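Local coordinates for LPXTG cell wall surface protein (Streptococcus gordonii, PDB 4IGB) that is anchored to the cell wall and probably acts as an adhesin, here seen as its N-terminal N1 and N2 domains, at residues 79-84 / 126-131; 89-94 / 108-113. All blocks are in the same frame, centred on the assembly; numbering follows the deposited sequence.

Interaction 1. Residues 79-84 / 126-131; sequences SKKQDQ and SEMNSA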
ATOM      1  N   SER B  79      33.529   0.553 -21.061  1.00 31.02           N
ATOM      2  CA  SER B  79      33.942   0.700 -22.450  1.00 40.43           C
ATOM      3  C   SER B  79      32.760   1.004 -23.346  1.00 43.76           C
ATOM      4  O   SER B  79      32.932   1.290 -24.530  1.00 51.25           O
ATOM      5  CB  SER B  79      34.636  -0.568 -22.953  1.00 36.84           C
ATOM      6  OG  SER B  79      33.688  -1.572 -23.285  1.00 37.37           O
ATOM      7  N   LYS B  80      31.555   0.923 -22.789  1.00 39.12           N
ATOM      8  CA  LYS B  80      30.350   1.103 -23.589  1.00 32.14           C
ATOM      9  C   LYS B  80      29.608   2.375 -23.224  1.00 42.14           C
ATOM     10  O   LYS B  80      28.770   2.401 -22.307  1.00 36.64           O
ATOM     11  CB  LYS B  80      29.432  -0.110 -23.475  1.00 34.57           C
ATOM     12  CG  LYS B  80      29.962  -1.345 -24.165  1.00 37.39           C
ATOM     13  CD  LYS B  80      29.025  -2.519 -23.970  1.00 52.95           C
ATOM     14  CE  LYS B  80      29.560  -3.768 -24.669  1.00 62.39           C
ATOM     15  NZ  LYS B  80      28.605  -4.905 -24.556  1.00 65.55           N
ATOM     16  N   LYS B  81      29.919   3.440 -23.950  1.00 35.35           N
ATOM     17  CA  LYS B  81      29.310   4.727 -23.674  1.00 34.99           C
ATOM     18  C   LYS B  81      27.940   4.775 -24.332  1.00 39.20           C
ATOM     19  O   LYS B  81      27.731   5.418 -25.359  1.00 31.75           O
ATOM     20  CB  LYS B  81      30.237   5.868 -24.106  1.00 43.93           C
ATOM     21  CG  LYS B  81      31.505   5.926 -23.246  1.00 44.12           C
ATOM     22  CD  LYS B  81      32.681   6.553 -23.975  1.00 56.55           C
ATOM     23  CE  LYS B  81      33.947   6.444 -23.135  1.00 54.42           C
ATOM     24  NZ  LYS B  81      34.163   5.046 -22.638  1.00 45.25           N
ATOM     25  N   GLN B  82      27.006   4.062 -23.718  1.00 28.49           N
ATOM     26  CA  GLN B  82      25.668   3.940 -24.250  1.00 31.54           C
ATOM     27  C   GLN B  82      24.758   3.370 -23.175  1.00 30.01           C
ATOM     28  O   GLN B  82      25.214   3.010 -22.090  1.00 23.93           O
ATOM     29  CB  GLN B  82      25.670   3.024 -25.472  1.00 33.49           C
ATOM     30  CG  GLN B  82      26.130   1.608 -25.179  1.00 36.27           C
ATOM     31  CD  GLN B  82      26.403   0.823 -26.444  1.00 52.99           C
ATOM     32  OE1 GLN B  82      26.711   1.400 -27.489  1.00 58.21           O
ATOM     33  NE2 GLN B  82      26.291  -0.498 -26.360  1.00 52.73           N
ATOM     34  N   ASP B  83      23.469   3.301 -23.475  1.00 19.14           N
ATOM     35  CA  ASP B  83      22.514   2.787 -22.509  1.00 27.10           C
ATOM     36  C   ASP B  83      22.886   1.372 -22.113  1.00 29.33           C
ATOM     37  O   ASP B  83      23.372   0.594 -22.929  1.00 27.81           O
ATOM     38  CB  ASP B  83      21.099   2.831 -23.078  1.00 24.75           C
ATOM     39  CG  ASP B  83      20.618   4.248 -23.307  1.00 31.08           C
ATOM     40  OD1 ASP B  83      21.353   5.190 -22.935  1.00 30.64           O
ATOM     41  OD2 ASP B  83      19.505   4.425 -23.848  1.00 35.39           O
ATOM     42  N   GLN B  84      22.690   1.048 -20.843  1.00 26.15           N
ATOM     43  CA  GLN B  84      22.938  -0.307 -20.375  1.00 25.57           C
ATOM     44  C   GLN B  84      21.762  -0.808 -19.541  1.00 28.66           C
ATOM     45  O   GLN B  84      21.308  -0.132 -18.625  1.00 29.63           O
ATOM     46  CB  GLN B  84      24.265  -0.391 -19.615  1.00 26.37           C
ATOM     47  CG  GLN B  84      25.455  -0.013 -20.488  1.00 30.18           C
ATOM     48  CD  GLN B  84      26.781  -0.055 -19.761  1.00 28.06           C
ATOM     49  OE1 GLN B  84      27.683   0.730 -20.061  1.00 38.88           O
ATOM     50  NE2 GLN B  84      26.919  -0.976 -18.822  1.00 18.56           N
ATOM     51  N   SER B 126      33.926  11.496 -18.765  1.00 38.17           N
ATOM     52  CA  SER B 126      34.987  11.573 -17.782  1.00 44.61           C
ATOM     53  C   SER B 126      34.878  10.415 -16.785  1.00 44.07           C
ATOM     54  O   SER B 126      35.857   9.711 -16.536  1.00 39.58           O
ATOM     55  CB  SER B 126      34.908  12.921 -17.069  1.00 37.47           C
ATOM     56  OG  SER B 126      35.927  13.060 -16.105  1.00 44.74           O
ATOM     57  N   GLU B 127      33.684  10.217 -16.225  1.00 36.94           N
ATOM     58  CA  GLU B 127      33.443   9.120 -15.285  1.00 30.63           C
ATOM     59  C   GLU B 127      33.729   7.761 -15.925  1.00 26.64           C
ATOM     60  O   GLU B 127      34.390   6.913 -15.337  1.00 30.54           O
ATOM     61  CB  GLU B 127      32.000   9.156 -14.767  1.00 28.74           C
ATOM     62  CG  GLU B 127      31.656  10.400 -13.983  1.00 27.56           C
ATOM     63  CD  GLU B 127      32.366  10.462 -12.632  1.00 36.67           C
ATOM     64  OE1 GLU B 127      33.527  10.910 -12.587  1.00 41.59           O
ATOM     65  OE2 GLU B 127      31.769  10.058 -11.614  1.00 27.84           O
ATOM     66  N   MET B 128      33.236   7.560 -17.139  1.00 27.65           N
ATOM     67  CA  MET B 128      33.444   6.291 -17.830  1.00 38.00           C
ATOM     68  C   MET B 128      34.922   5.991 -18.025  1.00 42.55           C
ATOM     69  O   MET B 128      35.358   4.845 -17.882  1.00 29.67           O
ATOM     70  CB  MET B 128      32.716   6.283 -19.176  1.00 33.42           C
ATOM     71  CG  MET B 128      31.201   6.237 -19.034  1.00 32.95           C
ATOM     72  SD  MET B 128      30.601   4.680 -18.352  1.00 32.80           S
ATOM     73  CE  MET B 128      30.584   3.661 -19.827  1.00 24.90           C
ATOM     74  N   ASN B 129      35.690   7.025 -18.353  1.00 38.24           N
ATOM     75  CA  ASN B 129      37.125   6.857 -18.581  1.00 40.12           C
ATOM     76  C   ASN B 129      37.976   6.872 -17.309  1.00 45.85           C
ATOM     77  O   ASN B 129      39.123   6.416 -17.324  1.00 38.99           O
ATOM     78  CB  ASN B 129      37.640   7.910 -19.560  1.00 37.91           C
ATOM     79  CG  ASN B 129      37.088   7.716 -20.947  1.00 41.20           C
ATOM     80  OD1 ASN B 129      36.868   8.678 -21.679  1.00 52.92           O
ATOM     81  ND2 ASN B 129      36.847   6.466 -21.314  1.00 40.35           N
ATOM     82  N   SER B 130      37.418   7.393 -16.218  1.00 31.15           N
ATOM     83  CA  SER B 130      38.163   7.502 -14.961  1.00 34.62           C
ATOM     84  C   SER B 130      38.776   6.166 -14.555  1.00 36.33           C
ATOM     85  O   SER B 130      38.401   5.110 -15.065  1.00 45.34           O
ATOM     86  CB  SER B 130      37.254   7.998 -13.834  1.00 41.89           C
ATOM     87  OG  SER B 130      36.523   6.917 -13.277  1.00 43.80           O
ATOM     88  N   ALA B 131      39.722   6.205 -13.628  1.00 41.37           N
ATOM     89  CA  ALA B 131      40.323   4.975 -13.139  1.00 36.74           C
ATOM     90  C   ALA B 131      39.511   4.394 -11.985  1.00 37.39           C
ATOM     91  O   ALA B 131      39.402   3.181 -11.842  1.00 43.42           O
ATOM     92  CB  ALA B 131      41.765   5.218 -12.714  1.00 42.46           C
TER

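Interaction 2. Residues 89-94 / 108-113; sequences PLSLKF and YLNFNK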
ATOM      1  N   PRO B  89      17.824  -7.241 -11.526  1.00 15.96           N
ATOM      2  CA  PRO B  89      19.110  -7.203 -10.815  1.00 12.08           C
ATOM      3  C   PRO B  89      18.991  -7.552  -9.339  1.00 15.18           C
ATOM      4  O   PRO B  89      19.969  -7.952  -8.698  1.00 18.41           O
ATOM      5  CB  PRO B  89      19.558  -5.741 -10.975  1.00 18.58           C
ATOM      6  CG  PRO B  89      18.273  -4.969 -11.264  1.00 16.45           C
ATOM      7  CD  PRO B  89      17.401  -5.916 -12.018  1.00 16.60           C
ATOM      8  N   LEU B  90      17.795  -7.401  -8.794  1.00 16.14           N
ATOM      9  CA  LEU B  90      17.639  -7.418  -7.352  1.00 16.56           C
ATOM     10  C   LEU B  90      16.216  -7.743  -6.947  1.00 16.58           C
ATOM     11  O   LEU B  90      15.263  -7.094  -7.390  1.00 17.76           O
ATOM     12  CB  LEU B  90      18.031  -6.058  -6.761  1.00 14.98           C
ATOM     13  CG  LEU B  90      18.037  -6.001  -5.232  1.00 14.52           C
ATOM     14  CD1 LEU B  90      19.052  -6.997  -4.683  1.00 12.75           C
ATOM     15  CD2 LEU B  90      18.351  -4.592  -4.724  1.00 18.20           C
ATOM     16  N   SER B  91      16.093  -8.740  -6.084  1.00 15.46           N
ATOM     17  CA  SER B  91      14.825  -9.132  -5.486  1.00 15.23           C
ATOM     18  C   SER B  91      14.962  -9.176  -3.959  1.00 20.72           C
ATOM     19  O   SER B  91      15.861  -9.843  -3.428  1.00 19.72           O
ATOM     20  CB  SER B  91      14.403 -10.508  -6.020  1.00 13.37           C
ATOM     21  OG  SER B  91      13.337 -11.025  -5.251  1.00 24.97           O
ATOM     22  N   LEU B  92      14.079  -8.474  -3.252  1.00 14.68           N
ATOM     23  CA  LEU B  92      14.204  -8.347  -1.803  1.00 16.68           C
ATOM     24  C   LEU B  92      12.984  -8.832  -1.053  1.00 15.69           C
ATOM     25  O   LEU B  92      11.874  -8.790  -1.551  1.00 14.65           O
ATOM     26  CB  LEU B  92      14.414  -6.875  -1.413  1.00 14.91           C
ATOM     27  CG  LEU B  92      15.625  -6.210  -2.064  1.00 21.51           C
ATOM     28  CD1 LEU B  92      15.589  -4.719  -1.801  1.00 22.58           C
ATOM     29  CD2 LEU B  92      16.907  -6.837  -1.527  1.00 17.74           C
ATOM     30  N   LYS B  93      13.196  -9.210   0.195  1.00 14.49           N
ATOM     31  CA  LYS B  93      12.094  -9.446   1.097  1.00 15.57           C
ATOM     32  C   LYS B  93      12.310  -8.640   2.379  1.00 21.01           C
ATOM     33  O   LYS B  93      13.420  -8.608   2.914  1.00 17.22           O
ATOM     34  CB  LYS B  93      11.982 -10.940   1.413  1.00 15.27           C
ATOM     35  CG  LYS B  93      10.833 -11.280   2.323  1.00 18.72           C
ATOM     36  CD  LYS B  93      10.853 -12.742   2.711  1.00 22.08           C
ATOM     37  CE  LYS B  93       9.776 -13.037   3.765  1.00 25.65           C
ATOM     38  NZ  LYS B  93       9.618 -14.512   3.953  1.00 28.15           N
ATOM     39  N   PHE B  94      11.259  -7.968   2.847  1.00 18.02           N
ATOM     40  CA  PHE B  94      11.254  -7.409   4.188  1.00 13.85           C
ATOM     41  C   PHE B  94      10.333  -8.266   5.027  1.00 15.12           C
ATOM     42  O   PHE B  94       9.143  -8.324   4.769  1.00 16.15           O
ATOM     43  CB  PHE B  94      10.783  -5.951   4.192  1.00 17.11           C
ATOM     44  CG  PHE B  94      11.668  -5.026   3.413  1.00 13.61           C
ATOM     45  CD1 PHE B  94      12.624  -4.255   4.054  1.00 16.91           C
ATOM     46  CD2 PHE B  94      11.534  -4.916   2.035  1.00 19.47           C
ATOM     47  CE1 PHE B  94      13.453  -3.397   3.328  1.00 17.21           C
ATOM     48  CE2 PHE B  94      12.363  -4.069   1.296  1.00 20.11           C
ATOM     49  CZ  PHE B  94      13.319  -3.302   1.952  1.00 20.82           C
ATOM     50  N   TYR B 108       7.638  -7.660  -0.330  1.00 15.10           N
ATOM     51  CA  TYR B 108       8.566  -8.093  -1.360  1.00 19.03           C
ATOM     52  C   TYR B 108       8.793  -6.910  -2.278  1.00 19.86           C
ATOM     53  O   TYR B 108       7.851  -6.218  -2.648  1.00 21.77           O
ATOM     54  CB  TYR B 108       8.004  -9.302  -2.115  1.00 21.99           C
ATOM     55  CG  TYR B 108       7.854 -10.493  -1.205  1.00 25.04           C
ATOM     56  CD1 TYR B 108       8.844 -11.463  -1.137  1.00 17.18           C
ATOM     57  CD2 TYR B 108       6.752 -10.617  -0.373  1.00 23.82           C
ATOM     58  CE1 TYR B 108       8.731 -12.545  -0.295  1.00 19.50           C
ATOM     59  CE2 TYR B 108       6.625 -11.710   0.483  1.00 26.06           C
ATOM     60  CZ  TYR B 108       7.624 -12.660   0.518  1.00 24.49           C
ATOM     61  OH  TYR B 108       7.526 -13.732   1.358  1.00 22.81           O
ATOM     62  N   LEU B 109      10.050  -6.666  -2.619  1.00 16.67           N
ATOM     63  CA  LEU B 109      10.397  -5.567  -3.499  1.00 15.00           C
ATOM     64  C   LEU B 109      11.288  -6.119  -4.606  1.00 19.44           C
ATOM     65  O   LEU B 109      12.444  -6.469  -4.378  1.00 16.14           O
ATOM     66  CB  LEU B 109      11.119  -4.457  -2.725  1.00 21.52           C
ATOM     67  CG  LEU B 109      11.242  -3.121  -3.452  1.00 19.50           C
ATOM     68  CD1 LEU B 109       9.864  -2.557  -3.668  1.00 18.04           C
ATOM     69  CD2 LEU B 109      12.116  -2.139  -2.662  1.00 19.72           C
ATOM     70  N   ASN B 110      10.728  -6.218  -5.802  1.00 13.62           N
ATOM     71  CA  ASN B 110      11.471  -6.749  -6.930  1.00 18.47           C
ATOM     72  C   ASN B 110      11.801  -5.677  -7.964  1.00 19.85           C
ATOM     73  O   ASN B 110      10.913  -4.969  -8.466  1.00 16.69           O
ATOM     74  CB  ASN B 110      10.718  -7.922  -7.570  1.00 20.09           C
ATOM     75  CG  ASN B 110      11.606  -8.728  -8.501  1.00 33.87           C
ATOM     76  OD1 ASN B 110      12.528  -9.409  -8.053  1.00 44.39           O
ATOM     77  ND2 ASN B 110      11.366  -8.621  -9.798  1.00 35.13           N
ATOM     78  N   PHE B 111      13.089  -5.532  -8.248  1.00 19.21           N
ATOM     79  CA  PHE B 111      13.525  -4.711  -9.362  1.00 17.24           C
ATOM     80  C   PHE B 111      13.437  -5.560 -10.610  1.00 18.95           C
ATOM     81  O   PHE B 111      14.259  -6.441 -10.834  1.00 16.40           O
ATOM     82  CB  PHE B 111      14.941  -4.163  -9.144  1.00 17.72           C
ATOM     83  CG  PHE B 111      14.997  -3.060  -8.139  1.00 20.36           C
ATOM     84  CD1 PHE B 111      14.933  -3.341  -6.778  1.00 21.55           C
ATOM     85  CD2 PHE B 111      15.062  -1.732  -8.548  1.00 22.21           C
ATOM     86  CE1 PHE B 111      14.958  -2.322  -5.839  1.00 18.35           C
ATOM     87  CE2 PHE B 111      15.079  -0.698  -7.605  1.00 21.45           C
ATOM     88  CZ  PHE B 111      15.034  -1.004  -6.252  1.00 17.85           C
ATOM     89  N   ASN B 112      12.414  -5.302 -11.416  1.00 17.22           N
ATOM     90  CA  ASN B 112      12.200  -6.072 -12.634  1.00 19.33           C
ATOM     91  C   ASN B 112      13.233  -5.683 -13.660  1.00 18.50           C
ATOM     92  O   ASN B 112      13.702  -6.515 -14.430  1.00 20.07           O
ATOM     93  CB  ASN B 112      10.805  -5.796 -13.171  1.00 16.04           C
ATOM     94  CG  ASN B 112       9.736  -6.056 -12.125  1.00 27.51           C
ATOM     95  OD1 ASN B 112       9.661  -7.154 -11.557  1.00 17.96           O
ATOM     96  ND2 ASN B 112       8.927  -5.036 -11.835  1.00 14.07           N
ATOM     97  N   LYS B 113      13.585  -4.402 -13.657  1.00 12.61           N
ATOM     98  CA  LYS B 113      14.553  -3.890 -14.603  1.00 19.35           C
ATOM     99  C   LYS B 113      15.033  -2.524 -14.142  1.00 18.19           C
ATOM    100  O   LYS B 113      14.253  -1.700 -13.647  1.00 19.75           O
ATOM    101  CB  LYS B 113      13.947  -3.779 -16.013  1.00 19.17           C
ATOM    102  CG  LYS B 113      14.919  -3.240 -17.051  1.00 22.99           C
ATOM    103  CD  LYS B 113      14.271  -3.075 -18.428  1.00 25.68           C
ATOM    104  CE  LYS B 113      14.033  -4.434 -19.081  1.00 33.97           C
ATOM    105  NZ  LYS B 113      13.198  -4.317 -20.325  1.00 35.80           N
TER

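Interaction 1. Residues 79-84 / 126-131
The methyl end of M128 lies against the backbone of K80, with M128 CE 3.3 Å from K80 O. M128 is bent to get there. Its SD is turned back at chi2 (-68°), and a second bend at chi3 (-82°) sets CE beside the loop. K81 runs past M128 in the opposite direction, and its NZ comes to 4.0 Å from M128 CB. The K81 chain is close to extended as far as CE, then bends at chi4 (50°), which places NZ, weakly hydrogen-bonded to K78 O. The K81 side chain crosses that of N129 at about a right angle, with K81 CE 4.0 Å from N129 CG. K81 is the centre of an inverse gamma turn, and a weak bond from Q82 N to K80 O, 2.8 Å, closes it. The turn belongs to the loop between strands 68-75 and 84-100 of the N-terminal domain, and M128 sits in the last turn of helix 122-129. M128 is buried, with Y118 and F170 also against its side chain. K78, just before the loop segment, donates from NZ to the carbonyls of M128 and S130. S130 OG bonds back to E127 O at 3.0 Å where the helix ends.

Interaction 2. Residues 89-94 / 108-113
K93 and Y108 lie side by side and point the same way on one face of the antiparallel strand pair. The extended K93 chain runs beside the Y108 ring, with K93 CG 3.6 Å from Y108 CE1. It approaches the ring obliquely, and K93 CE ends 3.4 Å from Y108 OH. The Y108 CG is anti to its carbonyl carbon (chi1 -64°), and the ring leans toward the partner strand. S91 and N110 form the next pair on this face. N110 OD1 presses against S91 CB at 3.0 Å, a tight contact. N110 ND2 bonds to N112 OD1, which holds the amide along its own strand. N112 ND2 bonds to T177 OG1 and D175 OD1 of strand 170-182.

The other face is apolar. L92 and L109 meet at their base, CB to CB, at 4.3 Å. The edge of the F94 ring turns to L109 CB, which thus touches both F94 and L92 CB. L90 and F111 also run side by side, with L90 CB 4.1 Å from F111 CD1. P89 crosses F111 at about a right angle and sets its ring CG against F111 CB, at 4.0 Å. P89 thus lies against the base of F111 and L90 against one rim atom, CD1.

The backbones pair L92 with L109 through two hydrogen bonds, and F111 N gives a third to L90 O at 2.8 Å. N112 and K113 both face D175 as a classic beta bulge. The two segments belong to the hairpin of strands 84-100 and 103-118. Strand 38-43 flanks it beside 84-100, and strand 170-182 beside 103-118. The apolar face packs on strand 135-142 of another sheet: F139 touches L90, L92 and L109, and meets F111 edge-to-face, as does F138.

Overall arrangement
Both interactions lie in the N-terminal domain, on the same side of the chain's centre. Their centres are 26 Å apart, and their nearest atoms about 7 Å apart, so they do not touch. Along the chain the order is 79-84, 89-94, 108-113, 126-131, so interaction 1 brackets interaction 2. Strand 84-100 starts at the end of the loop of interaction 1 and carries 89-94. Strand 103-118 carries 108-113 and leads on to helix 122-129. Interaction 2 therefore joins the two strands of a hairpin within the eight-stranded antiparallel sheet. Interaction 1, a surface contact, brings together the loop before that hairpin and the helix after it.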